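PDB 4KG7: peptidase S8 and S53, subtilisin, kexin, sedolisin from Mycobacterium smegmatis, which is a subtilisin-fold serine protease, the mycosin MycP3 of the ESX-3 type VII secretion system, and probably cleaves peptide bonds with an Asp-His-Ser charge relay. Local coordinates for residues E31-S36 with S137-P142; G79-N84 with G117-S122; A168-A173 with L199-L204; D239-N244 with R357-L362; R333-D338 with A372-D377. All coordinates share one frame; numbering follows the deposited sequence.

Contact 1 (E31-S36 with S137-P142); sequences ECITTS and SPRFAP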
# COMPACT_ATOMS: atom_id res chain seq x y z
N GLU A 31 12.86 -18.57 -7.98
CA GLU A 31 12.27 -19.39 -6.94
C GLU A 31 11.42 -18.54 -6.00
O GLU A 31 11.80 -17.43 -5.66
CB GLU A 31 13.39 -20.07 -6.14
CG GLU A 31 12.93 -21.06 -5.08
CD GLU A 31 14.09 -21.72 -4.34
OE1 GLU A 31 15.27 -21.43 -4.65
OE2 GLU A 31 13.82 -22.54 -3.43
N CYS A 32 10.30 -19.08 -5.55
CA CYS A 32 9.51 -18.40 -4.53
C CYS A 32 10.29 -18.20 -3.23
O CYS A 32 11.20 -18.95 -2.89
CB CYS A 32 8.24 -19.17 -4.21
SG CYS A 32 7.08 -19.34 -5.58
N ILE A 33 9.87 -17.18 -2.50
CA ILE A 33 10.48 -16.69 -1.27
C ILE A 33 9.41 -16.75 -0.18
O ILE A 33 8.22 -16.52 -0.44
CB ILE A 33 10.90 -15.19 -1.49
CG1 ILE A 33 12.03 -15.15 -2.52
CG2 ILE A 33 11.33 -14.49 -0.22
CD1 ILE A 33 13.10 -16.14 -2.23
N THR A 34 9.83 -17.04 1.04
CA THR A 34 9.04 -16.84 2.22
C THR A 34 9.77 -15.93 3.20
O THR A 34 11.01 -15.93 3.24
CB THR A 34 8.69 -18.16 2.92
OG1 THR A 34 9.89 -18.86 3.28
CG2 THR A 34 7.85 -19.04 1.99
N THR A 35 9.00 -15.19 3.98
CA THR A 35 9.56 -14.37 5.06
C THR A 35 9.91 -15.23 6.28
O THR A 35 9.27 -16.26 6.52
CB THR A 35 8.57 -13.27 5.47
OG1 THR A 35 7.28 -13.84 5.74
CG2 THR A 35 8.41 -12.28 4.37
N SER A 36 10.91 -14.81 7.03
CA SER A 36 11.53 -15.63 8.07
C SER A 36 11.73 -14.79 9.33
O SER A 36 11.53 -13.58 9.33
CB SER A 36 12.93 -16.16 7.60
OG SER A 36 12.83 -16.90 6.39
N SER A 137 4.23 -9.67 -9.39
CA SER A 137 5.27 -10.44 -8.70
C SER A 137 6.54 -10.29 -9.49
O SER A 137 6.53 -10.58 -10.68
CB SER A 137 4.92 -11.92 -8.61
OG SER A 137 6.11 -12.64 -8.20
N PRO A 138 7.63 -9.87 -8.84
CA PRO A 138 8.92 -9.85 -9.53
C PRO A 138 9.52 -11.21 -9.78
O PRO A 138 10.59 -11.29 -10.44
CB PRO A 138 9.83 -9.07 -8.58
CG PRO A 138 9.21 -9.16 -7.27
CD PRO A 138 7.73 -9.37 -7.46
N ARG A 139 8.88 -12.27 -9.28
CA ARG A 139 9.34 -13.63 -9.55
C ARG A 139 8.91 -14.11 -10.94
O ARG A 139 9.28 -15.21 -11.35
CB ARG A 139 8.81 -14.61 -8.50
CG ARG A 139 9.21 -14.30 -7.07
CD ARG A 139 10.69 -14.47 -6.85
NE ARG A 139 11.10 -14.02 -5.54
CZ ARG A 139 11.20 -12.73 -5.21
NH1 ARG A 139 10.94 -11.78 -6.10
NH2 ARG A 139 11.58 -12.38 -3.99
N PHE A 140 8.10 -13.32 -11.64
CA PHE A 140 7.55 -13.70 -12.94
C PHE A 140 7.89 -12.67 -14.00
O PHE A 140 8.11 -11.49 -13.72
CB PHE A 140 6.03 -13.85 -12.87
CG PHE A 140 5.58 -15.03 -12.07
CD1 PHE A 140 5.66 -15.01 -10.69
CD2 PHE A 140 5.08 -16.16 -12.70
CE1 PHE A 140 5.27 -16.10 -9.94
CE2 PHE A 140 4.67 -17.25 -11.94
CZ PHE A 140 4.78 -17.23 -10.57
N ALA A 141 7.95 -13.15 -15.23
CA ALA A 141 8.16 -12.32 -16.40
C ALA A 141 7.38 -12.92 -17.55
O ALA A 141 6.98 -14.08 -17.50
CB ALA A 141 9.63 -12.27 -16.73
N PRO A 142 7.18 -12.14 -18.63
CA PRO A 142 6.55 -12.70 -19.82
C PRO A 142 7.27 -13.95 -20.33
O PRO A 142 8.50 -14.02 -20.34
CB PRO A 142 6.67 -11.57 -20.83
CG PRO A 142 6.65 -10.34 -20.01
CD PRO A 142 7.43 -10.69 -18.77
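Van der Waals packing between Ile33 and Arg139 carries this surface contact, in which 148 Å² is buried over both sides. The CG1 branch of Ile33 does the touching: it meets the guanidinium of Arg139 at its edge, in plane, with Ile33 CG1 3.2 Å from Arg139 NH2 and 3.4 Å from Arg139 NE. The two side chains cross at about a right angle. Arg139 reaches there because its chain folds at chi2 (-67°) and is straight again at chi3, which carries the guanidinium across the isoleucine.

Glu31 contributes its backbone, not its carboxylate: Glu31 O rests 3.4 Å from Arg139 CD. The charge of Arg139 is met instead by a salt bridge from NH1 to Asp102.

The arginine projects from a type I beta turn, Ser137 to Phe140, that leads into strand 140-142, which pairs antiparallel with strand 26-28 in a small sheet apart from the central parallel sheet of the subtilisin fold. Ser137 OG accepts from Arg139 N at 3.0 Å, an ST turn, and is also hydrogen-bonded to Asp102.

Covalent and backbone links fix the other segment. Cys32 forms a disulfide with Cys101, to which Ile33 is also backbone-bonded, so the N-terminal segment is tied to the chain just ahead of His104, a predicted member of the charge relay; the Arg139 side chain comes within about 8 Å of that of His104.

Contact 2 (G79-N84 with G117-S122); sequences GPRLPN and GPDGFS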
# COMPACT_ATOMS: atom_id res chain seq x y z
N GLY A 79 -3.57 -18.54 6.34
CA GLY A 79 -3.07 -19.39 7.39
C GLY A 79 -3.79 -19.08 8.67
O GLY A 79 -4.76 -18.36 8.67
N PRO A 80 -3.32 -19.64 9.80
CA PRO A 80 -4.05 -19.41 11.05
C PRO A 80 -4.19 -17.96 11.48
O PRO A 80 -5.14 -17.61 12.19
CB PRO A 80 -3.24 -20.19 12.09
CG PRO A 80 -2.43 -21.14 11.31
CD PRO A 80 -2.23 -20.61 9.94
N ARG A 81 -3.26 -17.10 11.07
CA ARG A 81 -3.36 -15.68 11.42
C ARG A 81 -4.07 -14.87 10.35
O ARG A 81 -4.35 -13.68 10.55
CB ARG A 81 -1.97 -15.12 11.70
CG ARG A 81 -1.19 -15.90 12.75
CD ARG A 81 -1.86 -15.93 14.11
NE ARG A 81 -1.73 -14.69 14.88
CZ ARG A 81 -0.73 -14.39 15.71
NH1 ARG A 81 0.28 -15.24 15.90
NH2 ARG A 81 -0.74 -13.23 16.34
N LEU A 82 -4.35 -15.51 9.20
CA LEU A 82 -5.11 -14.90 8.11
C LEU A 82 -6.17 -15.87 7.58
O LEU A 82 -6.07 -16.35 6.46
CB LEU A 82 -4.19 -14.46 6.98
CG LEU A 82 -3.33 -13.25 7.28
CD1 LEU A 82 -2.16 -13.20 6.31
CD2 LEU A 82 -4.16 -11.96 7.31
N PRO A 83 -7.18 -16.15 8.41
CA PRO A 83 -8.33 -16.95 8.02
C PRO A 83 -9.40 -16.06 7.37
O PRO A 83 -10.49 -16.55 6.99
CB PRO A 83 -8.83 -17.44 9.38
CG PRO A 83 -8.57 -16.29 10.29
CD PRO A 83 -7.28 -15.68 9.80
N ASN A 84 -9.15 -14.76 7.28
CA ASN A 84 -10.17 -13.80 6.87
C ASN A 84 -9.88 -13.24 5.48
O ASN A 84 -10.10 -12.03 5.24
CB ASN A 84 -10.29 -12.66 7.91
CG ASN A 84 -8.96 -11.96 8.20
OD1 ASN A 84 -7.89 -12.57 8.16
ND2 ASN A 84 -9.04 -10.67 8.54
N GLY A 117 -3.16 -13.53 18.61
CA GLY A 117 -2.83 -14.92 18.87
C GLY A 117 -2.00 -15.04 20.13
O GLY A 117 -2.04 -14.14 20.99
N PRO A 118 -1.21 -16.13 20.23
CA PRO A 118 -0.48 -16.42 21.46
C PRO A 118 0.85 -15.66 21.53
O PRO A 118 1.91 -16.24 21.82
CB PRO A 118 -0.27 -17.93 21.36
CG PRO A 118 -0.11 -18.17 19.90
CD PRO A 118 -1.02 -17.17 19.21
N ASP A 119 0.78 -14.36 21.30
CA ASP A 119 1.95 -13.50 21.21
C ASP A 119 1.45 -12.06 21.16
O ASP A 119 0.25 -11.82 21.37
CB ASP A 119 2.75 -13.83 19.96
CG ASP A 119 1.90 -13.82 18.71
OD1 ASP A 119 1.13 -12.84 18.51
OD2 ASP A 119 2.03 -14.76 17.91
N GLY A 120 2.35 -11.11 20.92
CA GLY A 120 2.03 -9.67 20.95
C GLY A 120 1.60 -9.09 19.63
O GLY A 120 1.45 -7.88 19.54
N PHE A 121 1.37 -9.93 18.62
CA PHE A 121 1.04 -9.40 17.28
C PHE A 121 -0.45 -9.36 17.00
O PHE A 121 -1.17 -10.29 17.31
CB PHE A 121 1.71 -10.21 16.17
CG PHE A 121 1.29 -9.76 14.80
CD1 PHE A 121 1.87 -8.63 14.24
CD2 PHE A 121 0.26 -10.38 14.11
CE1 PHE A 121 1.44 -8.16 13.04
CE2 PHE A 121 -0.16 -9.92 12.87
CZ PHE A 121 0.43 -8.79 12.35
N SER A 122 -0.90 -8.26 16.38
CA SER A 122 -2.25 -8.18 15.83
C SER A 122 -2.25 -7.28 14.62
O SER A 122 -1.50 -6.30 14.57
CB SER A 122 -3.24 -7.59 16.83
OG SER A 122 -4.55 -7.52 16.30
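Arg81 crosses from one loop to another and ends in a two-pronged salt bridge with Asp119. Its loop, between strands 68-73 and 85-90, contains a type I beta turn from Gly79 to Leu82; the partner loop runs from helix 104-113 to strand 129-134, so the contact joins two connections of the subtilisin-type alpha/beta fold.

From CB, which is directed at the partner loop, CG stands anti to the carbonyl carbon. The chain then bends at both chi2 and chi3, a compact course that brings the guanidinium against the backbone of Gly117. NE donates to the carbonyl of Gln115, just before the partner segment. Beyond it, one face of the guanidinium is covered by Gly117 CA, 3.7 Å above the plane and offset toward the rim.

At the tip the two terminal nitrogens meet Asp119 end-on, one to each oxygen. Arg81 NH1 donates to Asp119 OD2 at 2.7 Å and Arg81 NH2 to Asp119 OD1 at 2.9 Å, nearly straight at 165° and 163°. Both oxygens use their syn lone pairs, and the guanidinium and carboxylate planes are only 21° apart, so the two groups are nearly coplanar. NH2 also sits at the edge of the Phe121 ring, with Arg81 NH2 3.8 Å from Phe121 CD2.

The carboxylate is itself held in place by an Asx turn: Asp119 OD1, already bonded to Arg81, accepts a second hydrogen bond, from Phe121 N at 2.9 Å, on its anti side and tilted out of the carboxylate plane.

Contact 3 (A168-A173 with L199-L204); sequences AADMGA and LRYAAL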
# COMPACT_ATOMS: atom_id res chain seq x y z
N ALA A 168 -11.36 -4.54 -7.53
CA ALA A 168 -11.47 -4.38 -6.08
C ALA A 168 -12.72 -3.58 -5.72
O ALA A 168 -13.46 -3.95 -4.83
CB ALA A 168 -10.25 -3.69 -5.54
N ALA A 169 -12.91 -2.46 -6.39
CA ALA A 169 -14.07 -1.59 -6.11
C ALA A 169 -15.35 -2.33 -6.37
O ALA A 169 -16.28 -2.27 -5.56
CB ALA A 169 -14.00 -0.31 -6.94
N ASP A 170 -15.41 -3.03 -7.50
CA ASP A 170 -16.64 -3.73 -7.87
C ASP A 170 -16.93 -4.91 -6.98
O ASP A 170 -18.10 -5.29 -6.85
CB ASP A 170 -16.61 -4.14 -9.34
CG ASP A 170 -16.81 -2.98 -10.25
OD1 ASP A 170 -17.17 -1.88 -9.77
OD2 ASP A 170 -16.63 -3.16 -11.47
N MET A 171 -15.90 -5.48 -6.36
CA MET A 171 -16.07 -6.53 -5.33
C MET A 171 -16.51 -5.99 -3.96
O MET A 171 -16.72 -6.78 -3.02
CB MET A 171 -14.80 -7.36 -5.20
CG MET A 171 -14.55 -8.27 -6.39
SD MET A 171 -13.05 -9.24 -6.19
CE MET A 171 -13.61 -10.50 -5.06
N GLY A 172 -16.68 -4.68 -3.83
CA GLY A 172 -17.22 -4.08 -2.62
C GLY A 172 -16.18 -3.57 -1.62
O GLY A 172 -16.53 -3.23 -0.49
N ALA A 173 -14.93 -3.51 -2.02
CA ALA A 173 -13.91 -2.96 -1.16
C ALA A 173 -14.20 -1.54 -0.76
O ALA A 173 -14.44 -0.69 -1.62
CB ALA A 173 -12.54 -3.01 -1.83
N LEU A 199 -8.86 4.83 -10.99
CA LEU A 199 -8.76 5.36 -9.63
C LEU A 199 -9.89 6.31 -9.29
O LEU A 199 -10.42 6.26 -8.20
CB LEU A 199 -7.42 6.06 -9.44
CG LEU A 199 -6.18 5.15 -9.58
CD1 LEU A 199 -4.95 6.00 -9.79
CD2 LEU A 199 -5.99 4.21 -8.38
N ARG A 200 -10.27 7.16 -10.24
CA ARG A 200 -11.41 8.03 -10.06
C ARG A 200 -12.72 7.26 -9.88
O ARG A 200 -13.53 7.60 -9.04
CB ARG A 200 -11.53 9.01 -11.23
CG ARG A 200 -12.65 10.01 -11.07
CD ARG A 200 -12.70 10.99 -12.22
NE ARG A 200 -13.92 11.80 -12.23
CZ ARG A 200 -15.09 11.40 -12.72
NH1 ARG A 200 -15.28 10.17 -13.19
NH2 ARG A 200 -16.13 12.22 -12.70
N TYR A 201 -12.93 6.23 -10.70
CA TYR A 201 -14.10 5.36 -10.56
C TYR A 201 -14.20 4.74 -9.18
O TYR A 201 -15.24 4.79 -8.50
CB TYR A 201 -14.05 4.29 -11.64
CG TYR A 201 -15.09 3.20 -11.50
CD1 TYR A 201 -16.40 3.43 -11.83
CD2 TYR A 201 -14.74 1.95 -11.00
CE1 TYR A 201 -17.35 2.43 -11.69
CE2 TYR A 201 -15.67 0.93 -10.89
CZ TYR A 201 -16.99 1.19 -11.21
OH TYR A 201 -17.96 0.23 -11.13
N ALA A 202 -13.09 4.19 -8.73
CA ALA A 202 -13.06 3.52 -7.44
C ALA A 202 -13.23 4.51 -6.29
O ALA A 202 -13.91 4.21 -5.33
CB ALA A 202 -11.78 2.71 -7.26
N ALA A 203 -12.59 5.68 -6.40
CA ALA A 203 -12.61 6.64 -5.28
C ALA A 203 -13.89 7.42 -5.17
O ALA A 203 -14.29 7.71 -4.05
CB ALA A 203 -11.44 7.58 -5.35
N LEU A 204 -14.54 7.73 -6.28
CA LEU A 204 -15.73 8.59 -6.27
C LEU A 204 -17.01 7.75 -6.44
O LEU A 204 -17.75 7.53 -5.46
CB LEU A 204 -15.58 9.71 -7.32
CG LEU A 204 -14.42 10.69 -7.08
CD1 LEU A 204 -14.56 11.86 -8.05
CD2 LEU A 204 -14.32 11.16 -5.65
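Two alanines meet in apolar contact where helices 150-170 and 193-205 approach closely. Ala169 CB lies 3.8 Å from Ala202 CB, and the CA atoms of these residues are 5.4 Å apart, a close approach that their small side chains permit. The helices are consecutive helices of the alpha/beta subtilisin fold: between them the chain passes through strand 175-178 of the central parallel sheet, and strand 209-213, the next strand of that sheet, follows the second helix. Ala202 also touches Val165 of the first helix and Ile210 of strand 209-213, which places it between helix and sheet. Ala169 CB makes a more distant apolar contact with Tyr201 CE2, at 4.5 Å.

Backbone bonding closes the first helix. Gly172, with positive phi (96°), leaves the helical path, and the last turn is completed by Gly172 N to Ala169 O at 3.0 Å and Ala173 N to Ala168 O at 3.2 Å, a Schellman motif. This turns the chain toward strand 175-178 directly after the contact.

The polar interaction lies on the more exposed flank. Tyr201 has its CG anti to the backbone N (chi1 172°), which sends the ring obliquely across the gap toward the first helix and takes the phenol to Asp170 in its last turn. The side chains cross at about a right angle, and the carboxylate and ring planes are likewise perpendicular, 90° apart. Asp170 OD1 approaches the ring edge in plane, and Tyr201 OH donates to its syn lone pair over 2.6 Å.

Contact 4 (D239-N244 with R357-L362); sequences DPRNWN and RSPSNL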
# COMPACT_ATOMS: atom_id res chain seq x y z
N ASP A 239 2.79 26.83 -6.60
CA ASP A 239 3.27 25.45 -6.57
C ASP A 239 4.01 25.18 -5.26
O ASP A 239 5.18 24.84 -5.26
CB ASP A 239 4.18 25.17 -7.76
CG ASP A 239 4.60 23.72 -7.83
OD1 ASP A 239 3.82 22.84 -7.40
OD2 ASP A 239 5.72 23.47 -8.31
N PRO A 240 3.32 25.34 -4.11
CA PRO A 240 4.02 25.22 -2.84
C PRO A 240 4.67 23.85 -2.58
O PRO A 240 5.66 23.81 -1.87
CB PRO A 240 2.93 25.52 -1.80
CG PRO A 240 1.65 25.25 -2.48
CD PRO A 240 1.89 25.65 -3.92
N ARG A 241 4.15 22.78 -3.16
CA ARG A 241 4.72 21.45 -2.92
C ARG A 241 5.76 21.03 -3.93
O ARG A 241 6.35 19.95 -3.80
CB ARG A 241 3.63 20.41 -2.81
CG ARG A 241 2.65 20.84 -1.73
CD ARG A 241 1.93 19.70 -1.11
NE ARG A 241 2.82 18.69 -0.57
CZ ARG A 241 2.38 17.56 -0.04
NH1 ARG A 241 1.07 17.36 0.09
NH2 ARG A 241 3.25 16.66 0.38
N ASN A 242 6.00 21.88 -4.92
CA ASN A 242 7.06 21.65 -5.90
C ASN A 242 6.79 20.46 -6.81
O ASN A 242 7.66 19.64 -7.05
CB ASN A 242 8.43 21.52 -5.22
CG ASN A 242 9.57 21.78 -6.19
OD1 ASN A 242 9.34 22.17 -7.35
ND2 ASN A 242 10.81 21.57 -5.74
N TRP A 243 5.58 20.41 -7.36
CA TRP A 243 5.28 19.53 -8.48
C TRP A 243 6.21 19.82 -9.66
O TRP A 243 6.59 18.91 -10.36
CB TRP A 243 3.82 19.68 -8.93
CG TRP A 243 2.84 19.03 -8.01
CD1 TRP A 243 2.26 19.58 -6.90
CD2 TRP A 243 2.29 17.70 -8.12
NE1 TRP A 243 1.42 18.69 -6.31
CE2 TRP A 243 1.40 17.54 -7.03
CE3 TRP A 243 2.46 16.65 -9.02
CZ2 TRP A 243 0.67 16.34 -6.82
CZ3 TRP A 243 1.73 15.46 -8.80
CH2 TRP A 243 0.86 15.32 -7.72
N ASN A 244 6.53 21.09 -9.87
CA ASN A 244 7.31 21.50 -11.06
C ASN A 244 8.68 20.83 -11.08
O ASN A 244 9.24 20.54 -12.15
CB ASN A 244 7.51 23.02 -11.10
CG ASN A 244 6.24 23.79 -11.39
OD1 ASN A 244 5.19 23.23 -11.72
ND2 ASN A 244 6.32 25.09 -11.25
N ARG A 357 1.18 21.62 10.68
CA ARG A 357 2.29 22.15 9.90
C ARG A 357 1.90 22.09 8.41
O ARG A 357 0.95 21.41 8.06
CB ARG A 357 3.55 21.32 10.19
CG ARG A 357 3.73 20.97 11.66
CD ARG A 357 4.95 20.10 11.95
NE ARG A 357 6.19 20.86 12.04
CZ ARG A 357 7.38 20.31 12.31
NH1 ARG A 357 7.48 19.01 12.54
NH2 ARG A 357 8.48 21.06 12.36
N SER A 358 2.60 22.83 7.55
CA SER A 358 2.39 22.67 6.10
C SER A 358 2.82 21.25 5.76
O SER A 358 3.75 20.73 6.40
CB SER A 358 3.23 23.66 5.28
OG SER A 358 2.59 24.92 5.18
N PRO A 359 2.17 20.62 4.78
CA PRO A 359 2.50 19.21 4.54
C PRO A 359 3.95 19.01 4.13
O PRO A 359 4.58 19.86 3.51
CB PRO A 359 1.54 18.78 3.42
CG PRO A 359 1.23 20.07 2.72
CD PRO A 359 1.19 21.11 3.79
N SER A 360 4.49 17.90 4.59
CA SER A 360 5.84 17.48 4.29
C SER A 360 5.81 16.64 3.02
O SER A 360 4.91 15.83 2.84
CB SER A 360 6.30 16.60 5.44
OG SER A 360 7.47 15.86 5.11
N ASN A 361 6.80 16.80 2.15
CA ASN A 361 6.91 15.91 1.01
C ASN A 361 7.48 14.54 1.39
O ASN A 361 7.52 13.62 0.58
CB ASN A 361 7.69 16.56 -0.13
CG ASN A 361 6.87 17.59 -0.90
OD1 ASN A 361 5.75 17.97 -0.52
ND2 ASN A 361 7.43 18.02 -2.02
N LEU A 362 7.95 14.42 2.64
CA LEU A 362 8.37 13.11 3.14
C LEU A 362 7.21 12.35 3.80
O LEU A 362 7.01 11.18 3.56
CB LEU A 362 9.54 13.27 4.12
CG LEU A 362 10.84 13.81 3.56
CD1 LEU A 362 11.74 14.16 4.74
CD2 LEU A 362 11.49 12.83 2.60
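Arg241 and Asn361 grip each other through three hydrogen bonds, the tight part of a contact that buries 206 Å² over both sides. The arginine approaches side-on: Arg241 NE and Arg241 NH2 both donate to Asn361 OD1, each at 3.0 Å. The shared oxygen lies only 4° out of the guanidinium plane for either bond, although the amide is turned 38° from that plane. NE comes nearly along the C=O axis, whereas NH2 is tilted 32° from the carbonyl plane. In return Asn361 ND2 donates to Arg241 O at 2.8 Å, in the plane of its own amide. The amide is thus bonded to both the side chain and the backbone of one residue, through its oxygen and its nitrogen, which fixes its rotation.

A bend at chi3 turns the guanidinium back toward the asparagine, leaving one face to Pro359. The looser side is there: Pro359, an exposed residue, covers that face by van der Waals contact alone, its CB 3.6 Å above the plane and offset toward the rim.

Both segments are loops far from the charge-relay residues. Segment 239-244, with a type I beta turn from Asp239 to Asn242, leads to strand 248-251; segment 357-362 links helix 341-350 to helix 370-375. Arg241 NH2 also donates to the carbonyl of Val281, and Asn361 is backbone-bonded to Gly278, so the loops meet beside the start of strand 281-286, an outermost strand of the parallel sheet.

Contact 5 (R333-D338 with A372-D377); sequences RSKFPD and AALTWD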
# COMPACT_ATOMS: atom_id res chain seq x y z
N ARG A 333 -13.78 3.70 9.02
CA ARG A 333 -15.02 3.44 8.27
C ARG A 333 -15.99 2.55 9.02
O ARG A 333 -17.20 2.70 8.83
CB ARG A 333 -14.73 2.86 6.89
CG ARG A 333 -13.81 3.71 6.04
CD ARG A 333 -14.11 3.53 4.58
NE ARG A 333 -15.24 4.36 4.18
CZ ARG A 333 -15.57 4.59 2.91
NH1 ARG A 333 -14.95 3.96 1.93
NH2 ARG A 333 -16.56 5.41 2.63
N SER A 334 -15.50 1.66 9.88
CA SER A 334 -16.37 0.85 10.70
C SER A 334 -17.06 1.70 11.77
O SER A 334 -18.25 1.55 12.00
CB SER A 334 -15.59 -0.28 11.36
OG SER A 334 -16.40 -1.08 12.20
N LYS A 335 -16.31 2.57 12.42
CA LYS A 335 -16.88 3.42 13.47
C LYS A 335 -17.83 4.46 12.91
O LYS A 335 -18.87 4.76 13.53
CB LYS A 335 -15.80 4.09 14.31
CG LYS A 335 -16.44 4.98 15.36
CD LYS A 335 -15.54 5.37 16.50
CE LYS A 335 -16.33 6.24 17.45
NZ LYS A 335 -15.46 6.94 18.43
N PHE A 336 -17.47 5.00 11.74
CA PHE A 336 -18.25 6.06 11.11
C PHE A 336 -18.64 5.60 9.71
O PHE A 336 -18.09 6.06 8.71
CB PHE A 336 -17.44 7.34 11.04
CG PHE A 336 -16.95 7.84 12.36
CD1 PHE A 336 -17.81 8.44 13.25
CD2 PHE A 336 -15.62 7.76 12.69
CE1 PHE A 336 -17.35 8.90 14.48
CE2 PHE A 336 -15.14 8.25 13.88
CZ PHE A 336 -16.00 8.82 14.78
N PRO A 337 -19.61 4.68 9.62
CA PRO A 337 -19.91 4.02 8.33
C PRO A 337 -20.60 4.88 7.28
O PRO A 337 -20.61 4.49 6.11
CB PRO A 337 -20.80 2.85 8.74
CG PRO A 337 -21.40 3.29 9.99
CD PRO A 337 -20.40 4.10 10.73
N ASP A 338 -21.06 6.05 7.65
CA ASP A 338 -21.72 6.92 6.73
C ASP A 338 -20.79 7.94 6.09
O ASP A 338 -21.19 8.60 5.13
CB ASP A 338 -22.91 7.60 7.40
CG ASP A 338 -24.04 6.63 7.70
OD1 ASP A 338 -24.07 5.54 7.07
OD2 ASP A 338 -24.91 6.95 8.52
N ALA A 372 -6.96 9.58 17.63
CA ALA A 372 -7.42 10.92 17.28
C ALA A 372 -8.42 10.85 16.11
O ALA A 372 -9.44 11.53 16.12
CB ALA A 372 -6.25 11.80 16.92
N ALA A 373 -8.11 10.02 15.12
CA ALA A 373 -9.01 9.87 13.97
C ALA A 373 -10.37 9.29 14.37
O ALA A 373 -11.42 9.65 13.81
CB ALA A 373 -8.36 9.01 12.89
N LEU A 374 -10.35 8.43 15.38
CA LEU A 374 -11.55 7.77 15.82
C LEU A 374 -12.38 8.60 16.77
O LEU A 374 -13.52 8.27 17.02
CB LEU A 374 -11.20 6.42 16.45
CG LEU A 374 -10.77 5.38 15.39
CD1 LEU A 374 -9.97 4.26 16.04
CD2 LEU A 374 -11.95 4.80 14.62
N THR A 375 -11.81 9.68 17.31
CA THR A 375 -12.53 10.50 18.29
C THR A 375 -12.76 11.96 17.90
O THR A 375 -13.47 12.69 18.60
CB THR A 375 -11.80 10.46 19.63
OG1 THR A 375 -10.48 10.96 19.45
CG2 THR A 375 -11.73 9.05 20.16
N TRP A 376 -12.18 12.40 16.79
CA TRP A 376 -12.31 13.78 16.34
C TRP A 376 -13.76 14.13 16.00
O TRP A 376 -14.50 13.32 15.45
CB TRP A 376 -11.42 14.00 15.12
CG TRP A 376 -11.44 15.39 14.56
CD1 TRP A 376 -10.95 16.53 15.13
CD2 TRP A 376 -11.96 15.78 13.28
NE1 TRP A 376 -11.14 17.61 14.29
CE2 TRP A 376 -11.77 17.17 13.15
CE3 TRP A 376 -12.59 15.08 12.23
CZ2 TRP A 376 -12.18 17.89 12.01
CZ3 TRP A 376 -12.98 15.78 11.10
CH2 TRP A 376 -12.78 17.18 11.00
N ASP A 377 -14.16 15.35 16.36
CA ASP A 377 -15.48 15.86 16.02
C ASP A 377 -15.31 16.97 15.00
O ASP A 377 -14.64 17.95 15.28
CB ASP A 377 -16.17 16.42 17.27
CG ASP A 377 -17.54 16.99 16.97
OD1 ASP A 377 -18.51 16.20 16.90
OD2 ASP A 377 -17.65 18.22 16.78
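The Phe336 ring meets the end of helix 370-375 with its edge: Leu374 O lies near the ring plane, 3.4 Å from Phe336 CZ. Over the centre of one face sits CG of the preceding residue, Lys335, 3.7 Å above the plane. The ring also takes part in a cation-pi interaction with Arg347, whose NH1 is hydrogen-bonded to the carbonyls of Ala373 and Trp376.

Lys335, in the last turn of helix 318-335, runs past the ring with an extended chain. Its CG is anti to the backbone N (chi1 179°), and all later torsions stay near 180°, so that NZ spans the gap to the other helix. There Lys335 NZ donates to Leu374 O at 2.7 Å, the donor tilted 25° from the carbonyl plane. NZ also has a weak bond to His61 ND1. Lower on the chain, Lys335 CB packs on Leu374 CD2 at 3.9 Å, where the two side chains cross.

The contact thus joins the C-terminal ends of two helices, one of them the helix whose first turn holds Ser319, the predicted charge-relay serine, although this end is remote from it. Leu374 O belongs to the last turn of its helix, where the carbonyl end of the helix dipole would favour a positive partner; the ammonium of Lys335 probably gains from that field, while the aromatic C-H edge may add a weaker electropositive neighbour.

Contact 1 is the one near the predicted charge relay, with Arg139 about 8 Å from His104 and about 11 Å from Asp73 between side chains; contacts 2 to 5 lie away from it. Contact 2 falls within the chain span that contact 1 brackets, yet their centres are 23 Å apart. Contacts 3 and 5 come closest, with nearest atoms about 6 Å apart, but do not touch. Contacts 4 and 5 alternate along the chain, with centres 27 Å apart. Contacts 4 and 5 both lie across the chain's centre from contact 1, at 36 and 38 Å between centres.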